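Glutaredoxin, CPYC type (Chlamydomonas reinhardtii, PDB 7NCV) probably reduces disulfides of glutathione and glutathionylated proteins as a redox-active, thioredoxin-fold oxidoreductase of the CPYC glutaredoxin type. Local coordinates at residues 16-20 against 101-106; 19-25 against 45-51. All coordinates share one frame; numbering follows the deposited sequence.

Interaction 1: 16-20 against 101-106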
loop_
_atom_site.group_PDB
_atom_site.type_symbol
_atom_site.label_atom_id
_atom_site.label_comp_id
_atom_site.label_asym_id
_atom_site.label_seq_id
_atom_site.Cartn_x
_atom_site.Cartn_y
_atom_site.Cartn_z
ATOM N N SER A 16 -1.084 -11.566 -3.310
ATOM C CA SER A 16 -0.019 -12.152 -4.120
ATOM C C SER A 16 1.261 -11.328 -4.134
ATOM O O SER A 16 2.213 -11.685 -4.847
ATOM C CB SER A 16 -0.508 -12.400 -5.563
ATOM O OG SER A 16 -0.811 -11.177 -6.212
ATOM N N ASN A 17 1.327 -10.228 -3.401
ATOM C CA ASN A 17 2.527 -9.387 -3.321
ATOM C C ASN A 17 2.934 -9.299 -1.874
ATOM O O ASN A 17 2.083 -9.074 -0.999
ATOM C CB ASN A 17 2.291 -7.971 -3.835
ATOM C CG ASN A 17 2.227 -7.958 -5.331
ATOM O OD1 ASN A 17 3.295 -7.970 -5.982
ATOM N ND2 ASN A 17 1.018 -8.139 -5.900
ATOM N N LYS A 18 4.228 -9.470 -1.594
ATOM C CA LYS A 18 4.643 -9.313 -0.197
ATOM C C LYS A 18 4.408 -7.899 0.313
ATOM O O LYS A 18 4.042 -7.733 1.480
ATOM C CB LYS A 18 6.113 -9.699 -0.038
ATOM C CG LYS A 18 6.385 -11.201 -0.359
ATOM C CD LYS A 18 7.833 -11.522 -0.122
ATOM C CE LYS A 18 8.122 -12.940 -0.593
ATOM N NZ LYS A 18 7.568 -13.946 0.346
ATOM N N VAL A 19 4.626 -6.898 -0.522
ATOM C CA VAL A 19 4.450 -5.491 -0.133
ATOM C C VAL A 19 3.829 -4.784 -1.333
ATOM O O VAL A 19 4.344 -4.935 -2.461
ATOM C CB VAL A 19 5.805 -4.829 0.173
ATOM C CG1 VAL A 19 5.627 -3.338 0.509
ATOM C CG2 VAL A 19 6.538 -5.577 1.284
ATOM N N ILE A 20 2.716 -4.086 -1.121
ATOM C CA ILE A 20 2.097 -3.353 -2.223
ATOM C C ILE A 20 1.542 -2.045 -1.639
ATOM O O ILE A 20 0.986 -2.015 -0.528
ATOM C CB ILE A 20 1.017 -4.192 -2.960
ATOM C CG1 ILE A 20 0.372 -3.376 -4.085
ATOM C CG2 ILE A 20 -0.068 -4.686 -1.975
ATOM C CD1 ILE A 20 -0.477 -4.280 -5.063
ATOM N N LEU A 101 8.529 -6.666 7.577
ATOM C CA LEU A 101 9.098 -7.042 6.272
ATOM C C LEU A 101 9.814 -8.368 6.374
ATOM O O LEU A 101 9.742 -9.194 5.433
ATOM C CB LEU A 101 10.052 -5.944 5.764
ATOM C CG LEU A 101 9.337 -4.649 5.354
ATOM C CD1 LEU A 101 10.378 -3.580 5.025
ATOM C CD2 LEU A 101 8.344 -4.813 4.151
ATOM N N GLN A 102 10.525 -8.600 7.474
ATOM C CA GLN A 102 11.169 -9.887 7.690
ATOM C C GLN A 102 10.149 -11.015 7.747
ATOM O O GLN A 102 10.329 -12.063 7.090
ATOM C CB GLN A 102 12.009 -9.829 8.958
ATOM C CG GLN A 102 13.231 -8.925 8.790
ATOM C CD GLN A 102 13.873 -8.536 10.142
ATOM O OE1 GLN A 102 13.207 -8.505 11.178
ATOM N NE2 GLN A 102 15.163 -8.245 10.124
ATOM N N GLU A 103 9.074 -10.813 8.513
ATOM C CA GLU A 103 8.034 -11.818 8.676
ATOM C C GLU A 103 7.347 -12.112 7.347
ATOM O O GLU A 103 6.947 -13.268 7.093
ATOM C CB GLU A 103 7.045 -11.354 9.737
ATOM C CG GLU A 103 7.715 -11.336 11.162
ATOM C CD GLU A 103 6.831 -10.762 12.227
ATOM O OE1 GLU A 103 5.819 -10.108 11.901
ATOM O OE2 GLU A 103 7.175 -11.011 13.397
ATOM N N ALA A 104 7.249 -11.118 6.468
ATOM C CA ALA A 104 6.678 -11.293 5.121
ATOM C C ALA A 104 7.615 -11.987 4.151
ATOM O O ALA A 104 7.178 -12.320 3.022
ATOM C CB ALA A 104 6.316 -9.931 4.527
ATOM N N GLY A 105 8.884 -12.209 4.523
ATOM C CA GLY A 105 9.858 -12.720 3.553
ATOM C C GLY A 105 10.322 -11.728 2.513
ATOM O O GLY A 105 10.908 -12.122 1.492
ATOM N N ALA A 106 10.110 -10.423 2.748
ATOM C CA ALA A 106 10.527 -9.366 1.862
ATOM C C ALA A 106 11.919 -8.853 2.214
ATOM O O ALA A 106 12.538 -8.154 1.397
ATOM C CB ALA A 106 9.505 -8.192 1.935
#
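Lys18 lays its side chain along the backbone that leaves helix 96-103, and its ammonium end closes on a peptide oxygen there. The butyl chain is extended as far as CE and bends only at the last torsion (chi4 -74°), which turns NZ back to Ala104 O for a hydrogen bond of 3.2 Å. NZ lies in the carbonyl plane, with a C=O...N angle of 149°. Just before the bend, CD passes over the same turn, 3.3 Å from Ala104 O and 3.5 Å from Gly105 O, so the aliphatic part of the lysine rests on carbonyl groups. Those groups belong to a Schellman motif: Gly105, at positive phi, follows the helix, while its own N and that of Ala106 bond back to Gln102 O and Leu101 O. The lysine thus adds a side-chain bond to the C-terminal end of the last helix of the glutaredoxin fold, where a positive charge would be favoured by the helix dipole. Val19, the first residue of strand 19-23, faces the same turn from the buried side. Its CG2 meets Leu101 CD2 at 3.5 Å, a tight carbon pair, the two side chains crossing at about a right angle. The same methyl lies 4.0 Å from Ala106 CB. Leu37 and Ile41 of helix 28-41 also touch Val19, and Ala104 packs on Ile77 of strand 74-77.

Interaction 2: 19-25 against 45-51; sequences VIVYSKT and YTVVELE. With NA (sodium ion), chain D.
Parallel strand pairing joins Ile20-Ser23 to Thr46-Glu49, the axes of strands 19-23 and 46-49 coming within 4.7 Å. Backbone bonds run from Val21 N to Thr46 O, Val48 N to Val21 O, Ser23 N to Val48 O and Leu50 N to Ser23 O; the one from Thr46 N to Val19 O is weak at 3.3 Å.

Apolar contacts line both faces. On one, the side chains of Val48 and Tyr22 lie side by side, pointing the same way, with Val48 CB 3.6 Å from Tyr22 CE1, while Ile20 CD1 reaches Val48 CG2 and Leu50 CD2 lies at the ring edge. On the other, Val21 CG2 comes within 4.0 Å of Tyr45 CE2, and the Tyr45 hydroxyl bonds to Asn38.

Carboxylates dominate the polar end. Ser23 OG donates to Glu49 OE1 at 2.7 Å, on the syn side; the bend at chi2 (-69°) folds the glutamate back to the serine, and Lys34 forms a salt bridge with OE2. Glu51 grips Thr25 twice: Thr25 OG1 donates to OE2 at 2.6 Å, whereas Thr25 N reaches OE1 at 2.9 Å from above the carboxylate plane. A sodium ion is bound by Glu49 O and by a water that donates to Glu51 OE2, with Asn52 completing the protein part of the site.

Strands 19-23 and 46-49, linked through helix 28-41, form the beta-alpha-beta unit of the thioredoxin fold, with Ser23 touching Cys30 of the CPYC motif.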
loop_
_atom_site.group_PDB
_atom_site.type_symbol
_atom_site.label_atom_id
_atom_site.label_comp_id
_atom_site.label_asym_id
_atom_site.label_seq_id
_atom_site.Cartn_x
_atom_site.Cartn_y
_atom_site.Cartn_z
ATOM N N VAL A 19 4.626 -6.898 -0.522
ATOM C CA VAL A 19 4.450 -5.491 -0.133
ATOM C C VAL A 19 3.829 -4.784 -1.333
ATOM O O VAL A 19 4.344 -4.935 -2.461
ATOM C CB VAL A 19 5.805 -4.829 0.173
ATOM C CG1 VAL A 19 5.627 -3.338 0.509
ATOM C CG2 VAL A 19 6.538 -5.577 1.284
ATOM N N ILE A 20 2.716 -4.086 -1.121
ATOM C CA ILE A 20 2.097 -3.353 -2.223
ATOM C C ILE A 20 1.542 -2.045 -1.639
ATOM O O ILE A 20 0.986 -2.015 -0.528
ATOM C CB ILE A 20 1.017 -4.192 -2.960
ATOM C CG1 ILE A 20 0.372 -3.376 -4.085
ATOM C CG2 ILE A 20 -0.068 -4.686 -1.975
ATOM C CD1 ILE A 20 -0.477 -4.280 -5.063
ATOM N N VAL A 21 1.695 -0.964 -2.385
ATOM C CA VAL A 21 1.255 0.368 -1.978
ATOM C C VAL A 21 0.344 0.875 -3.083
ATOM O O VAL A 21 0.776 0.945 -4.249
ATOM C CB VAL A 21 2.433 1.328 -1.860
ATOM C CG1 VAL A 21 1.922 2.721 -1.385
ATOM C CG2 VAL A 21 3.491 0.773 -0.914
ATOM N N TYR A 22 -0.886 1.266 -2.738
ATOM C CA TYR A 22 -1.755 2.000 -3.635
ATOM C C TYR A 22 -1.490 3.477 -3.407
ATOM O O TYR A 22 -1.451 3.937 -2.251
ATOM C CB TYR A 22 -3.218 1.648 -3.349
ATOM C CG TYR A 22 -3.500 0.280 -3.915
ATOM C CD1 TYR A 22 -3.890 0.143 -5.246
ATOM C CD2 TYR A 22 -3.206 -0.875 -3.181
ATOM C CE1 TYR A 22 -4.045 -1.118 -5.858
ATOM C CE2 TYR A 22 -3.390 -2.159 -3.747
ATOM C CZ TYR A 22 -3.816 -2.254 -5.080
ATOM O OH TYR A 22 -3.982 -3.521 -5.661
ATOM N N SER A 23 -1.248 4.203 -4.500
ATOM C CA SER A 23 -0.631 5.530 -4.420
ATOM C C SER A 23 -1.178 6.426 -5.516
ATOM O O SER A 23 -1.944 5.982 -6.390
ATOM C CB SER A 23 0.885 5.276 -4.556
ATOM O OG SER A 23 1.672 6.475 -4.693
ATOM N N LYS A 24 -0.825 7.711 -5.454
ATOM C CA LYS A 24 -0.886 8.587 -6.622
ATOM C C LYS A 24 0.460 9.307 -6.714
ATOM O O LYS A 24 1.164 9.472 -5.697
ATOM C CB LYS A 24 -1.983 9.622 -6.540
ATOM C CG LYS A 24 -3.362 8.980 -6.569
ATOM C CD LYS A 24 -4.497 10.010 -6.397
ATOM C CE LYS A 24 -5.862 9.256 -6.261
ATOM N NZ LYS A 24 -6.892 10.340 -5.953
ATOM N N THR A 25 0.846 9.684 -7.942
ATOM C CA THR A 25 2.161 10.306 -8.172
ATOM C C THR A 25 2.334 11.579 -7.338
ATOM O O THR A 25 3.368 11.751 -6.684
ATOM C CB THR A 25 2.337 10.609 -9.662
ATOM O OG1 THR A 25 2.299 9.323 -10.348
ATOM C CG2 THR A 25 3.664 11.318 -9.975
ATOM N N TYR A 45 9.352 -3.586 -4.445
ATOM C CA TYR A 45 7.955 -3.777 -4.089
ATOM C C TYR A 45 7.084 -3.071 -5.094
ATOM O O TYR A 45 7.485 -2.079 -5.722
ATOM C CB TYR A 45 7.615 -3.280 -2.663
ATOM C CG TYR A 45 7.894 -1.790 -2.410
ATOM C CD1 TYR A 45 9.175 -1.352 -2.028
ATOM C CD2 TYR A 45 6.896 -0.808 -2.623
ATOM C CE1 TYR A 45 9.476 0.005 -1.822
ATOM C CE2 TYR A 45 7.168 0.515 -2.444
ATOM C CZ TYR A 45 8.447 0.927 -2.028
ATOM O OH TYR A 45 8.721 2.238 -1.858
ATOM N N THR A 46 5.820 -3.458 -5.075
ATOM C CA THR A 46 4.845 -2.967 -6.035
ATOM C C THR A 46 4.204 -1.665 -5.569
ATOM O O THR A 46 3.725 -1.570 -4.434
ATOM C CB THR A 46 3.728 -3.989 -6.237
ATOM O OG1 THR A 46 4.309 -5.087 -6.930
ATOM C CG2 THR A 46 2.647 -3.438 -7.120
ATOM N N VAL A 47 4.183 -0.666 -6.450
ATOM C CA VAL A 47 3.352 0.523 -6.310
ATOM C C VAL A 47 2.354 0.574 -7.443
ATOM O O VAL A 47 2.729 0.399 -8.600
ATOM C CB VAL A 47 4.203 1.811 -6.327
ATOM C CG1 VAL A 47 3.310 3.045 -6.188
ATOM C CG2 VAL A 47 5.224 1.771 -5.201
ATOM N N VAL A 48 1.072 0.777 -7.113
ATOM C CA VAL A 48 0.008 0.940 -8.104
ATOM C C VAL A 48 -0.380 2.418 -8.035
ATOM O O VAL A 48 -1.024 2.853 -7.067
ATOM C CB VAL A 48 -1.203 0.053 -7.806
ATOM C CG1 VAL A 48 -2.252 0.251 -8.925
ATOM C CG2 VAL A 48 -0.778 -1.415 -7.702
ATOM N N GLU A 49 -0.014 3.196 -9.046
ATOM C CA GLU A 49 -0.422 4.601 -9.080
ATOM C C GLU A 49 -1.795 4.719 -9.699
ATOM O O GLU A 49 -2.069 4.122 -10.755
ATOM C CB GLU A 49 0.578 5.422 -9.895
ATOM C CG GLU A 49 2.047 5.366 -9.377
ATOM C CD GLU A 49 2.313 6.061 -8.055
ATOM O OE1 GLU A 49 1.359 6.528 -7.382
ATOM O OE2 GLU A 49 3.512 6.073 -7.697
ATOM N N LEU A 50 -2.667 5.508 -9.075
ATOM C CA LEU A 50 -4.073 5.523 -9.444
ATOM C C LEU A 50 -4.523 6.736 -10.270
ATOM O O LEU A 50 -5.639 6.692 -10.826
ATOM C CB LEU A 50 -4.949 5.415 -8.185
ATOM C CG LEU A 50 -4.807 4.118 -7.391
ATOM C CD1 LEU A 50 -5.745 4.182 -6.148
ATOM C CD2 LEU A 50 -5.217 2.943 -8.254
ATOM N N GLU A 51 -3.722 7.824 -10.356
ATOM C CA GLU A 51 -4.272 9.049 -10.924
ATOM C C GLU A 51 -4.622 8.935 -12.406
ATOM O O GLU A 51 -5.489 9.679 -12.868
ATOM C CB GLU A 51 -3.318 10.239 -10.670
ATOM C CG GLU A 51 -2.087 10.196 -11.538
ATOM C CD GLU A 51 -0.966 9.335 -10.979
ATOM O OE1 GLU A 51 -1.067 8.674 -9.901
ATOM O OE2 GLU A 51 0.099 9.306 -11.652
HETATM NA NA NA D . -2.072 5.991 -12.894
HETATM O O HOH W 1 4.682 7.841 -10.003
HETATM O O HOH W 2 0.345 7.161 -13.421
#

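Both contacts use strand 19-23, interaction 1 only its start and interaction 2 its whole length, and Val19 takes part in each, yet they hold it to different elements. Interaction 1 ties the first residue of the strand and the loop before it to the C-terminal turn after helix 96-103 and buries only 223 Å², with an exposed lysine outside and a small apolar patch within. Interaction 2 buries 689 Å² along the edge of the central sheet, nearer the middle of the molecule, where backbone bonds and apolar side chains give way to carboxylate-hydroxyl pairs and a sodium ion at the far end. Their centres lie about 15 Å apart, and a probable hydrogen bond between Thr46 OG1 and Asn17 OD1 connects the two.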